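Local structure of ribose 5-phosphate isomerase (Trypanosoma cruzi, 3M1P) at residues T2-I7 with V32-G37; G8-A13 with L67-G72. The protein is a type B ribose 5-phosphate isomerase, probably interconverting ribose 5-phosphate and ribulose 5-phosphate. The protein carries 1 engineered substitution. All coordinates share one frame; numbering follows the deposited sequence.

Interaction 1. Residues T2-I7 with V32-G37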
loop_
_atom_site.group_PDB
_atom_site.type_symbol
_atom_site.label_atom_id
_atom_site.label_comp_id
_atom_site.label_asym_id
_atom_site.label_seq_id
_atom_site.Cartn_x
_atom_site.Cartn_y
_atom_site.Cartn_z
ATOM N N THR A 2 -19.212 6.599 26.753
ATOM C CA THR A 2 -18.122 5.894 26.047
ATOM C C THR A 2 -18.642 5.169 24.792
ATOM O O THR A 2 -19.849 5.079 24.578
ATOM C CB THR A 2 -17.242 4.953 26.944
ATOM O OG1 THR A 2 -17.958 3.762 27.295
ATOM C CG2 THR A 2 -16.740 5.677 28.190
ATOM N N ARG A 3 -17.729 4.682 23.953
ATOM C CA ARG A 3 -18.128 4.082 22.678
ATOM C C ARG A 3 -17.563 2.684 22.478
ATOM O O ARG A 3 -16.341 2.482 22.417
ATOM C CB ARG A 3 -17.868 5.025 21.482
ATOM C CG ARG A 3 -16.809 6.099 21.680
ATOM C CD ARG A 3 -17.189 7.465 21.068
ATOM N NE ARG A 3 -17.603 7.403 19.663
ATOM C CZ ARG A 3 -17.125 8.168 18.681
ATOM N NH1 ARG A 3 -16.203 9.092 18.922
ATOM N NH2 ARG A 3 -17.588 8.019 17.446
ATOM N N ARG A 4 -18.479 1.717 22.415
ATOM C CA ARG A 4 -18.128 0.312 22.338
ATOM C C ARG A 4 -17.650 -0.018 20.932
ATOM O O ARG A 4 -18.188 0.494 19.956
ATOM C CB ARG A 4 -19.315 -0.572 22.739
ATOM C CG ARG A 4 -19.928 -0.221 24.113
ATOM C CD ARG A 4 -21.036 -1.197 24.481
ATOM N NE ARG A 4 -20.490 -2.443 24.997
ATOM C CZ ARG A 4 -20.947 -3.649 24.677
ATOM N NH1 ARG A 4 -21.967 -3.783 23.838
ATOM N NH2 ARG A 4 -20.390 -4.719 25.205
ATOM N N VAL A 5 -16.623 -0.858 20.852
ATOM C CA VAL A 5 -15.994 -1.227 19.596
ATOM C C VAL A 5 -15.826 -2.740 19.582
ATOM O O VAL A 5 -14.944 -3.280 20.247
ATOM C CB VAL A 5 -14.605 -0.528 19.432
ATOM C CG1 VAL A 5 -13.852 -1.039 18.179
ATOM C CG2 VAL A 5 -14.754 0.975 19.391
ATOM N N ALA A 6 -16.667 -3.436 18.825
ATOM C CA ALA A 6 -16.582 -4.898 18.806
ATOM C C ALA A 6 -15.438 -5.364 17.914
ATOM O O ALA A 6 -15.252 -4.846 16.824
ATOM C CB ALA A 6 -17.915 -5.529 18.376
ATOM N N ILE A 7 -14.676 -6.344 18.386
ATOM C CA ILE A 7 -13.534 -6.846 17.636
ATOM C C ILE A 7 -13.732 -8.316 17.265
ATOM O O ILE A 7 -14.052 -9.142 18.125
ATOM C CB ILE A 7 -12.196 -6.655 18.421
ATOM C CG1 ILE A 7 -11.943 -5.169 18.718
ATOM C CG2 ILE A 7 -11.019 -7.291 17.647
ATOM C CD1 ILE A 7 -10.994 -4.896 19.897
ATOM N N VAL A 32 -14.133 1.594 24.032
ATOM C CA VAL A 32 -14.094 0.337 24.787
ATOM C C VAL A 32 -14.079 -0.895 23.883
ATOM O O VAL A 32 -15.076 -1.172 23.206
ATOM C CB VAL A 32 -15.292 0.215 25.777
ATOM C CG1 VAL A 32 -15.109 -1.000 26.690
ATOM C CG2 VAL A 32 -15.473 1.512 26.587
ATOM N N PRO A 33 -12.958 -1.645 23.871
ATOM C CA PRO A 33 -12.914 -2.864 23.066
ATOM C C PRO A 33 -13.789 -3.975 23.654
ATOM O O PRO A 33 -13.799 -4.195 24.878
ATOM C CB PRO A 33 -11.438 -3.272 23.096
ATOM C CG PRO A 33 -10.859 -2.597 24.277
ATOM C CD PRO A 33 -11.690 -1.398 24.588
ATOM N N VAL A 34 -14.526 -4.639 22.773
ATOM C CA VAL A 34 -15.376 -5.768 23.123
ATOM C C VAL A 34 -14.898 -6.900 22.239
ATOM O O VAL A 34 -15.235 -6.977 21.050
ATOM C CB VAL A 34 -16.889 -5.453 22.866
ATOM C CG1 VAL A 34 -17.779 -6.609 23.306
ATOM C CG2 VAL A 34 -17.303 -4.159 23.559
ATOM N N TYR A 35 -14.071 -7.768 22.801
ATOM C CA TYR A 35 -13.494 -8.833 21.999
ATOM C C TYR A 35 -14.476 -9.985 21.759
ATOM O O TYR A 35 -14.941 -10.634 22.709
ATOM C CB TYR A 35 -12.167 -9.335 22.562
ATOM C CG TYR A 35 -11.563 -10.376 21.665
ATOM C CD1 TYR A 35 -11.073 -10.034 20.399
ATOM C CD2 TYR A 35 -11.513 -11.715 22.058
ATOM C CE1 TYR A 35 -10.544 -11.004 19.552
ATOM C CE2 TYR A 35 -10.987 -12.689 21.221
ATOM C CZ TYR A 35 -10.497 -12.327 19.975
ATOM O OH TYR A 35 -9.969 -13.298 19.153
ATOM N N CYS A 36 -14.771 -10.222 20.476
ATOM C CA CYS A 36 -15.759 -11.204 20.055
ATOM C C CYS A 36 -15.177 -12.194 19.050
ATOM O O CYS A 36 -15.921 -12.873 18.351
ATOM C CB CYS A 36 -16.982 -10.497 19.451
ATOM S SG CYS A 36 -17.916 -9.462 20.611
ATOM N N GLY A 37 -13.853 -12.275 18.978
ATOM C CA GLY A 37 -13.184 -13.151 18.016
ATOM C C GLY A 37 -12.925 -14.497 18.660
ATOM O O GLY A 37 -13.362 -14.728 19.790
#

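Interaction 2. Residues G8-A13 with L67-G72. Engineered in segment 67-72: Ala-69 (natural residue Cys).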
loop_
_atom_site.group_PDB
_atom_site.type_symbol
_atom_site.label_atom_id
_atom_site.label_comp_id
_atom_site.label_asym_id
_atom_site.label_seq_id
_atom_site.Cartn_x
_atom_site.Cartn_y
_atom_site.Cartn_z
ATOM N N GLY A 8 -13.550 -8.638 15.985
ATOM C CA GLY A 8 -13.546 -10.034 15.534
ATOM C C GLY A 8 -12.329 -10.353 14.679
ATOM O O GLY A 8 -11.740 -9.457 14.077
ATOM N N THR A 9 -11.939 -11.625 14.651
ATOM C CA THR A 9 -10.855 -12.104 13.784
ATOM C C THR A 9 -11.187 -13.499 13.260
ATOM O O THR A 9 -12.136 -14.139 13.734
ATOM C CB THR A 9 -9.456 -12.175 14.514
ATOM O OG1 THR A 9 -9.408 -13.307 15.387
ATOM C CG2 THR A 9 -9.157 -10.930 15.308
ATOM N N ASP A 10 -10.422 -13.963 12.278
ATOM C CA ASP A 10 -10.361 -15.395 11.999
ATOM C C ASP A 10 -9.048 -15.959 12.573
ATOM O O ASP A 10 -8.406 -15.294 13.392
ATOM C CB ASP A 10 -10.583 -15.712 10.510
ATOM C CG ASP A 10 -9.477 -15.193 9.612
ATOM O OD1 ASP A 10 -8.615 -14.405 10.074
ATOM O OD2 ASP A 10 -9.472 -15.600 8.424
ATOM N N HIS A 11 -8.661 -17.164 12.164
ATOM C CA HIS A 11 -7.514 -17.855 12.769
ATOM C C HIS A 11 -6.151 -17.156 12.637
ATOM O O HIS A 11 -5.500 -16.948 13.656
ATOM C CB HIS A 11 -7.437 -19.325 12.322
ATOM C CG HIS A 11 -7.829 -19.542 10.892
ATOM N ND1 HIS A 11 -6.976 -20.097 9.961
ATOM C CD2 HIS A 11 -8.974 -19.252 10.229
ATOM C CE1 HIS A 11 -7.582 -20.146 8.788
ATOM N NE2 HIS A 11 -8.797 -19.640 8.924
ATOM N N PRO A 12 -5.717 -16.783 11.399
ATOM C CA PRO A 12 -4.390 -16.167 11.302
ATOM C C PRO A 12 -4.256 -14.834 12.055
ATOM O O PRO A 12 -3.167 -14.525 12.562
ATOM C CB PRO A 12 -4.194 -15.961 9.793
ATOM C CG PRO A 12 -5.553 -15.973 9.205
ATOM C CD PRO A 12 -6.369 -16.872 10.073
ATOM N N ALA A 13 -5.348 -14.071 12.132
ATOM C CA ALA A 13 -5.368 -12.782 12.830
ATOM C C ALA A 13 -5.556 -12.917 14.342
ATOM O O ALA A 13 -5.444 -11.933 15.077
ATOM C CB ALA A 13 -6.442 -11.888 12.248
ATOM N N LEU A 67 -12.649 -5.758 12.191
ATOM C CA LEU A 67 -12.503 -7.115 11.688
ATOM C C LEU A 67 -11.133 -7.256 11.070
ATOM O O LEU A 67 -10.763 -6.485 10.184
ATOM C CB LEU A 67 -13.609 -7.472 10.692
ATOM C CG LEU A 67 -15.023 -7.552 11.283
ATOM C CD1 LEU A 67 -16.105 -7.669 10.175
ATOM C CD2 LEU A 67 -15.146 -8.701 12.305
ATOM N N ALA A 68 -10.367 -8.210 11.590
ATOM C CA ALA A 68 -9.034 -8.489 11.089
ATOM C C ALA A 68 -9.005 -9.926 10.633
ATOM O O ALA A 68 -9.490 -10.817 11.336
ATOM C CB ALA A 68 -7.986 -8.245 12.180
ATOM N N ALA A 69 -8.472 -10.152 9.439
ATOM C CA ALA A 69 -8.339 -11.494 8.901
ATOM C C ALA A 69 -7.072 -11.574 8.056
ATOM O O ALA A 69 -6.195 -10.719 8.170
ATOM C CB ALA A 69 -9.589 -11.880 8.086
ATOM N N GLY A 70 -6.943 -12.606 7.233
ATOM C CA GLY A 70 -5.776 -12.734 6.358
ATOM C C GLY A 70 -5.618 -11.486 5.505
ATOM O O GLY A 70 -4.638 -10.738 5.648
ATOM N N SER A 71 -6.615 -11.240 4.666
ATOM C CA SER A 71 -6.609 -10.124 3.737
ATOM C C SER A 71 -7.598 -9.013 4.152
ATOM O O SER A 71 -7.399 -7.837 3.828
ATOM C CB SER A 71 -6.968 -10.652 2.354
ATOM O OG SER A 71 -8.273 -11.211 2.415
ATOM N N GLY A 72 -8.649 -9.394 4.876
ATOM C CA GLY A 72 -9.729 -8.485 5.240
ATOM C C GLY A 72 -10.826 -8.397 4.201
ATOM O O GLY A 72 -11.896 -7.820 4.458
#

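Interaction 1. Residues T2-I7 with V32-G37
Strands 3-7 and 32-35 run side by side in the parallel sheet of this Rossmann-like alpha/beta fold, the second strand lying at the sheet's edge within the chain. They are the two strands of a right-handed beta-alpha-beta crossover whose main helix is 17-26. Five backbone hydrogen bonds join them in parallel register: Val-32 N to Arg-3 O, Val-5 N to Val-32 O, Val-34 N to Val-5 O, Ile-7 N to Val-34 O and Cys-36 N to Ile-7 O. The first four donors stand above the plane of their carbonyls, whereas the last approaches nearly along the C=O axis.

The well-packed part centres on the buried Ile-7, on the face covered by helix 17-26. Its CG1 is anti to the carbonyl carbon, and Ile-7 CD1 comes alongside Pro-33, 3.6 Å from Pro-33 CB. Ile-7 CG2, anti to the backbone N, meets the edge of the Tyr-35 ring in plane, 3.9 Å from Tyr-35 CD1; the two side chains cross at about a right angle.

The N-terminal end is looser and more exposed. On the other face, Arg-4 bends at chi3 (80°), bringing one guanidinium face over Val-34 CG2, 3.5 Å from Arg-4 NH2, while NH1 donates a hydrogen bond to the backbone O of Glu-61. Thr-2 crosses Val-32 obliquely, its OG1 3.4 Å from Val-32 CG2. At the far end, the Gly-37 backbone N sits over the centre of the Tyr-35 ring, 3.4 Å above its plane.

Interaction 2. Residues G8-A13 with L67-G72
At the C-terminal ends of the adjacent parallel strands 3-9 and 64-69, the turn after the first strand folds back over the second. Ala-13 points its CB at the neighbouring strand, 3.4 Å from Ala-68 O and 4.0 Å from Ala-68 CB, so the weakly bonded helical turn at about residues 11-14 rests on the strand backbone. Thr-9 lies on the same face of the sheet as Ala-68. Its OG1 takes the crowded position between backbone N and carbonyl carbon (chi1 76°) and donates to an in-plane lone pair of Asp-10 O, which fixes the rotation of the hydroxyl-bearing branch.

Asp-10 also has its CG in the crowded position (chi1 66°), which carries the carboxylate across to Ala-69, an engineered residue (Cys in the natural protein). Asp-10 OD1 is 3.2 Å from Ala-69 CA and 3.4 Å from Ala-69 CB; this buried oxygen has no hydrogen-bond partner in the model. On the face away from Thr-9 and Ala-68, Leu-67 extends CD2 to 3.8 Å from Gly-8 CA, where a CB on Gly-8 would clash.

The backbones are held by one nearly straight bond, Ala-68 N to Gly-8 O (3.1 Å, 165°), and by a weak one, Asp-10 N to Ala-68 O. Strand 64-69 lies between strands 3-9 and 107-111, with Leu-67 packed against Met-75 and Ala-79 of helix 73-80 and Ala-50 and Val-53 of helix 46-58.

How the interactions relate
Strand 3-9 is common to both contacts: interaction 1 joins its first part to the outermost strand 31-35, and interaction 2 pairs its end with strand 64-69 on the other side. Their centres are 15 Å apart, and they touch where Tyr-35 OH, hydrogen-bonded to Pro-38 O, lies 3.8 Å from Thr-9 OG1, a packing contact. Interaction 2 lies at the C-terminal ends of the parallel strands, where the active sites of parallel alpha/beta proteins usually form. Consistent with this, the Pro-12 side chain is about 5 Å from a bound phosphate ion, probably from the crystallisation solution, and His-11 packs on Arg-141 of the second subunit.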